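Protein LST4 (Kluyveromyces lactis, PDB 4ZY8) probably takes part in amino acid uptake by helping proteins travel from the Golgi to the plasma membrane, and is represented here by its longin domain. Local coordinates at residues L13-E18 with Q29-H34; L81-F86 with A97-V102. All blocks are in the same frame, centred on the assembly; numbering follows the deposited sequence.

Contact 1. Residues L13-E18 with Q29-H34; sequences LIISQE and QVVLDH
Ile15 faces both Val31 and Leu32 across a classic beta bulge, the irregular point of the antiparallel hairpin formed by strands 12-17 and 29-35 of this longin domain. Its carbonyl accepts two backbone bonds, from Val31 N to Ile15 O at 2.8 Å and from Leu32 N to Ile15 O at 3.1 Å, the second on a lone pair. The tight part is the face carrying Leu13, Ile15 and Leu32, against which helix 150-166 lies. Branched aliphatic residues suit this buried layer: Ile15 CB meets Leu32 CB at 4.1 Å, the two side chains crossing obliquely. With Leu32 CG anti to its backbone N (chi1 175°), Leu32 CD2 sits 3.9 Å from Leu13 CG. The looser side is the opposite face, where Val30 and Asp33, both partly exposed, stand beside Ile14 and Ser16. Val30 CG1 approaches Ile14 CG2 only to 4.3 Å, and the carboxylate of Asp33, polar as befits this margin, is tied to Arg12 by a salt bridge. At the far end Gln17, buried, spends its amide on the backbone of Gln138 and Leu140. The Gln29 amide lies alongside; its OE1, without a hydrogen-bond partner in the model, merely touches Gln17 OE1 at 3.8 Å.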
loop_
_atom_site.group_PDB
_atom_site.type_symbol
_atom_site.label_atom_id
_atom_site.label_comp_id
_atom_site.label_asym_id
_atom_site.label_seq_id
_atom_site.Cartn_x
_atom_site.Cartn_y
_atom_site.Cartn_z
ATOM N N LEU A 13 4.940 -0.856 5.991
ATOM C CA LEU A 13 3.779 -0.298 5.313
ATOM C C LEU A 13 4.105 1.093 4.783
ATOM O O LEU A 13 4.485 1.986 5.552
ATOM C CB LEU A 13 2.580 -0.232 6.273
ATOM C CG LEU A 13 1.308 0.465 5.777
ATOM C CD1 LEU A 13 0.662 -0.315 4.607
ATOM C CD2 LEU A 13 0.302 0.691 6.904
ATOM N N ILE A 14 3.976 1.295 3.494
ATOM C CA ILE A 14 4.118 2.593 2.900
ATOM C C ILE A 14 2.844 3.091 2.251
ATOM O O ILE A 14 2.323 2.454 1.404
ATOM C CB ILE A 14 5.204 2.563 1.843
ATOM C CG1 ILE A 14 6.473 2.055 2.452
ATOM C CG2 ILE A 14 5.457 3.932 1.295
ATOM C CD1 ILE A 14 6.964 0.829 1.755
ATOM N N ILE A 15 2.365 4.253 2.654
ATOM C CA ILE A 15 1.272 4.900 1.946
ATOM C C ILE A 15 1.908 6.058 1.199
ATOM O O ILE A 15 2.559 6.899 1.810
ATOM C CB ILE A 15 0.168 5.388 2.899
ATOM C CG1 ILE A 15 -0.408 4.209 3.696
ATOM C CG2 ILE A 15 -0.929 6.118 2.125
ATOM C CD1 ILE A 15 -1.382 4.643 4.778
ATOM N N SER A 16 1.747 6.087 -0.120
ATOM C CA SER A 16 2.347 7.148 -0.921
ATOM C C SER A 16 1.398 7.583 -2.014
ATOM O O SER A 16 0.407 6.882 -2.301
ATOM C CB SER A 16 3.674 6.690 -1.524
ATOM O OG SER A 16 3.531 5.503 -2.301
ATOM N N GLN A 17 1.693 8.731 -2.629
ATOM C CA GLN A 17 0.903 9.189 -3.777
ATOM C C GLN A 17 1.661 10.024 -4.828
ATOM O O GLN A 17 2.701 10.610 -4.524
ATOM C CB GLN A 17 -0.306 9.965 -3.252
ATOM C CG GLN A 17 0.020 11.255 -2.566
ATOM C CD GLN A 17 -1.226 12.049 -2.213
ATOM O OE1 GLN A 17 -1.433 12.410 -1.056
ATOM N NE2 GLN A 17 -2.050 12.348 -3.213
ATOM N N GLU A 18 1.140 10.046 -6.062
ATOM C CA GLU A 18 1.664 10.900 -7.137
ATOM C C GLU A 18 1.172 12.329 -7.022
ATOM O O GLU A 18 0.088 12.576 -6.497
ATOM C CB GLU A 18 1.273 10.372 -8.519
ATOM C CG GLU A 18 1.956 9.088 -8.968
ATOM C CD GLU A 18 1.440 8.617 -10.329
ATOM O OE1 GLU A 18 0.240 8.846 -10.635
ATOM O OE2 GLU A 18 2.237 8.019 -11.090
ATOM N N GLN A 29 5.076 11.578 -3.148
ATOM C CA GLN A 29 5.143 11.954 -1.752
ATOM C C GLN A 29 4.869 10.751 -0.817
ATOM O O GLN A 29 3.913 10.054 -1.017
ATOM C CB GLN A 29 4.093 13.011 -1.502
ATOM C CG GLN A 29 4.282 13.807 -0.239
ATOM C CD GLN A 29 2.983 14.238 0.413
ATOM O OE1 GLN A 29 1.916 13.728 0.102
ATOM N NE2 GLN A 29 3.076 15.179 1.332
ATOM N N VAL A 30 5.699 10.529 0.195
ATOM C CA VAL A 30 5.433 9.495 1.184
ATOM C C VAL A 30 4.608 10.040 2.351
ATOM O O VAL A 30 5.030 10.963 3.054
ATOM C CB VAL A 30 6.730 8.891 1.706
ATOM C CG1 VAL A 30 6.436 7.859 2.782
ATOM C CG2 VAL A 30 7.495 8.243 0.561
ATOM N N VAL A 31 3.441 9.435 2.562
ATOM C CA VAL A 31 2.469 9.868 3.564
ATOM C C VAL A 31 2.708 9.132 4.881
ATOM O O VAL A 31 2.597 9.705 5.974
ATOM C CB VAL A 31 1.029 9.608 3.083
ATOM C CG1 VAL A 31 0.018 9.888 4.198
ATOM C CG2 VAL A 31 0.725 10.465 1.852
ATOM N N LEU A 32 2.984 7.840 4.769
ATOM C CA LEU A 32 3.300 7.019 5.933
ATOM C C LEU A 32 4.385 6.030 5.552
ATOM O O LEU A 32 4.350 5.456 4.466
ATOM C CB LEU A 32 2.056 6.285 6.453
ATOM C CG LEU A 32 2.291 5.300 7.611
ATOM C CD1 LEU A 32 1.121 5.319 8.574
ATOM C CD2 LEU A 32 2.478 3.891 7.096
ATOM N N ASP A 33 5.322 5.815 6.436
ATOM C CA ASP A 33 6.285 4.776 6.277
ATOM C C ASP A 33 6.523 4.166 7.617
ATOM O O ASP A 33 7.120 4.762 8.461
ATOM C CB ASP A 33 7.555 5.340 5.713
ATOM C CG ASP A 33 8.580 4.297 5.451
ATOM O OD1 ASP A 33 8.348 3.118 5.734
ATOM O OD2 ASP A 33 9.639 4.664 4.962
ATOM N N HIS A 34 6.023 2.968 7.803
ATOM C CA HIS A 34 6.011 2.324 9.101
ATOM C C HIS A 34 6.601 0.932 9.016
ATOM O O HIS A 34 6.056 0.054 8.332
ATOM C CB HIS A 34 4.573 2.268 9.649
ATOM C CG HIS A 34 4.440 1.503 10.935
ATOM N ND1 HIS A 34 4.471 0.122 10.989
ATOM C CD2 HIS A 34 4.263 1.925 12.204
ATOM C CE1 HIS A 34 4.319 -0.271 12.239
ATOM N NE2 HIS A 34 4.192 0.803 13.004
#

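Contact 2. Residues L81-F86 with A97-V102; sequences LFTRIF and AISCCV
Strands 81-86 and 97-102 run antiparallel, their axes 4.6 Å apart and 175° between their directions, with paired backbone bonds joining Phe82 to Cys100 and Arg84 to Ile98. They form a beta hairpin of the longin-domain sheet, 95-103 being its middle strand, with helices covering both faces. On the face toward helices 114-134 and 150-166, Phe82 dominates. Its CG lies between the backbone N and the carbonyl carbon (chi1 60°), and the ring spreads over Cys100. Cys100 CB stands 3.7 Å from the Phe82 ring centroid, over the face in a CH-pi contact, while its SG approaches obliquely, 4.5 Å from the same centroid. Cysteine suits the spot because it is slim enough to lie under a ring and its sulfur is readily polarised. Val102 CG2 meets the ring edge at Phe82 CE2, 4.2 Å away, and Phe159 of helix 150-166 also packs on Phe82. An alanine in place of Phe82 would probably open a gap over Cys100 and take away the ring edge that Val102 meets. Further along, Phe86 CE1 touches Ile98 CD1 with its ring edge at 3.9 Å. Arg84 instead bends away from the partner strand, and its guanidinium forms salt bridges with Asp69, Asp122 and Glu125, acids that would probably offset its buried charge.

The face toward helix 47-55 carries smaller residues at its middle, Thr83, Ala97 and Ser99. Ala97 CB fits against Thr83 CG2, and Ile54 of the helix rests on Ala97 and Ser99. Leu81 CD1 packs on Cys101 SG at 3.5 Å. Between the Leu81-Cys101 pair and Ala97 two buried hydroxyls pair with each other: Ser99 OG lies anti to its own carbonyl carbon (chi1 -55°) and hydrogen-bonds Thr83 OG1 at 2.9 Å.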
loop_
_atom_site.group_PDB
_atom_site.type_symbol
_atom_site.label_atom_id
_atom_site.label_comp_id
_atom_site.label_asym_id
_atom_site.label_seq_id
_atom_site.Cartn_x
_atom_site.Cartn_y
_atom_site.Cartn_z
ATOM N N LEU A 81 6.612 -7.533 -2.105
ATOM C CA LEU A 81 5.923 -6.254 -1.985
ATOM C C LEU A 81 4.534 -6.349 -2.599
ATOM O O LEU A 81 4.416 -6.662 -3.787
ATOM C CB LEU A 81 6.746 -5.141 -2.662
ATOM C CG LEU A 81 6.200 -3.708 -2.711
ATOM C CD1 LEU A 81 6.234 -3.068 -1.334
ATOM C CD2 LEU A 81 7.003 -2.847 -3.698
ATOM N N PHE A 82 3.479 -6.134 -1.809
ATOM C CA PHE A 82 2.152 -6.090 -2.411
ATOM C C PHE A 82 1.533 -4.704 -2.285
ATOM O O PHE A 82 1.575 -4.071 -1.232
ATOM C CB PHE A 82 1.223 -7.190 -1.857
ATOM C CG PHE A 82 0.968 -7.152 -0.356
ATOM C CD1 PHE A 82 -0.203 -6.605 0.148
ATOM C CD2 PHE A 82 1.857 -7.731 0.535
ATOM C CE1 PHE A 82 -0.472 -6.607 1.524
ATOM C CE2 PHE A 82 1.601 -7.745 1.915
ATOM C CZ PHE A 82 0.430 -7.184 2.404
ATOM N N THR A 83 0.984 -4.242 -3.400
ATOM C CA THR A 83 0.543 -2.862 -3.551
ATOM C C THR A 83 -0.883 -2.741 -4.075
ATOM O O THR A 83 -1.217 -3.304 -5.109
ATOM C CB THR A 83 1.471 -2.095 -4.544
ATOM O OG1 THR A 83 2.789 -2.021 -4.010
ATOM C CG2 THR A 83 0.958 -0.668 -4.790
ATOM N N ARG A 84 -1.700 -1.972 -3.374
ATOM C CA ARG A 84 -2.988 -1.524 -3.890
ATOM C C ARG A 84 -2.813 -0.113 -4.421
ATOM O O ARG A 84 -2.442 0.792 -3.670
ATOM C CB ARG A 84 -4.054 -1.553 -2.792
ATOM C CG ARG A 84 -5.324 -0.711 -3.057
ATOM C CD ARG A 84 -6.191 -1.265 -4.200
ATOM N NE ARG A 84 -6.538 -2.688 -4.013
ATOM C CZ ARG A 84 -7.661 -3.156 -3.473
ATOM N NH1 ARG A 84 -8.608 -2.332 -3.027
ATOM N NH2 ARG A 84 -7.831 -4.473 -3.383
ATOM N N ILE A 85 -3.098 0.103 -5.698
ATOM C CA ILE A 85 -2.935 1.441 -6.239
ATOM C C ILE A 85 -4.283 1.857 -6.841
ATOM O O ILE A 85 -4.967 1.046 -7.438
ATOM C CB ILE A 85 -1.753 1.486 -7.251
ATOM C CG1 ILE A 85 -1.388 2.908 -7.650
ATOM C CG2 ILE A 85 -1.983 0.577 -8.456
ATOM C CD1 ILE A 85 0.002 2.977 -8.250
ATOM N N PHE A 86 -4.714 3.085 -6.582
ATOM C CA PHE A 86 -6.032 3.548 -7.014
ATOM C C PHE A 86 -6.036 5.037 -7.296
ATOM O O PHE A 86 -5.130 5.754 -6.877
ATOM C CB PHE A 86 -7.105 3.229 -5.968
ATOM C CG PHE A 86 -6.808 3.779 -4.597
ATOM C CD1 PHE A 86 -5.998 3.078 -3.721
ATOM C CD2 PHE A 86 -7.366 4.977 -4.178
ATOM C CE1 PHE A 86 -5.715 3.577 -2.452
ATOM C CE2 PHE A 86 -7.096 5.483 -2.915
ATOM C CZ PHE A 86 -6.261 4.774 -2.048
ATOM N N ALA A 97 -1.034 4.940 -3.493
ATOM C CA ALA A 97 -0.639 3.562 -3.292
ATOM C C ALA A 97 -0.578 3.188 -1.808
ATOM O O ALA A 97 -0.124 3.966 -0.948
ATOM C CB ALA A 97 0.700 3.284 -3.949
ATOM N N ILE A 98 -1.072 1.992 -1.528
ATOM C CA ILE A 98 -0.910 1.364 -0.227
ATOM C C ILE A 98 -0.048 0.135 -0.455
ATOM O O ILE A 98 -0.501 -0.828 -1.086
ATOM C CB ILE A 98 -2.257 0.976 0.399
ATOM C CG1 ILE A 98 -3.171 2.203 0.460
ATOM C CG2 ILE A 98 -2.042 0.336 1.780
ATOM C CD1 ILE A 98 -4.536 1.914 0.911
ATOM N N SER A 99 1.201 0.179 0.006
ATOM C CA SER A 99 2.161 -0.892 -0.293
ATOM C C SER A 99 2.719 -1.537 0.963
ATOM O O SER A 99 3.017 -0.859 1.949
ATOM C CB SER A 99 3.340 -0.361 -1.128
ATOM O OG SER A 99 2.929 0.293 -2.312
ATOM N N CYS A 100 2.973 -2.833 0.899
ATOM C CA CYS A 100 3.458 -3.528 2.067
ATOM C C CYS A 100 4.588 -4.493 1.720
ATOM O O CYS A 100 4.472 -5.268 0.773
ATOM C CB CYS A 100 2.306 -4.272 2.747
ATOM S SG CYS A 100 2.748 -5.035 4.346
ATOM N N CYS A 101 5.686 -4.420 2.475
ATOM C CA CYS A 101 6.789 -5.377 2.337
ATOM C C CYS A 101 6.685 -6.455 3.406
ATOM O O CYS A 101 6.519 -6.145 4.579
ATOM C CB CYS A 101 8.155 -4.691 2.465
ATOM S SG CYS A 101 8.384 -3.215 1.470
ATOM N N VAL A 102 6.823 -7.698 3.007
ATOM C CA VAL A 102 6.959 -8.815 3.911
ATOM C C VAL A 102 8.025 -9.779 3.390
ATOM O O VAL A 102 8.426 -9.699 2.265
ATOM C CB VAL A 102 5.635 -9.583 4.095
ATOM C CG1 VAL A 102 4.637 -8.769 4.871
ATOM C CG2 VAL A 102 5.052 -10.001 2.767
#

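Contact 1 and contact 2 are two hairpins of one antiparallel sheet, ordered 29-35, 12-17, 95-103, 79-87, 68-74, and their centres lie 10 Å apart. Along the chain they come in series, residues 13-34 closing before 81-102 open, with helix 47-55 and strand 68-74 between. The inner strands of each, 12-17 and 95-103, are direct neighbours: Ser16 O to Ala97 N at 2.7 Å and Ile14 N to Ser99 O at 2.8 Å are probable hydrogen bonds. Helix 47-55 packs on one face of both hairpins and helix 150-166 on the other, Phe159 touching Leu13 as well as Phe82. Sequence-distant hairpins thus make a single layer between helices, the longin domain of this DENN-family protein.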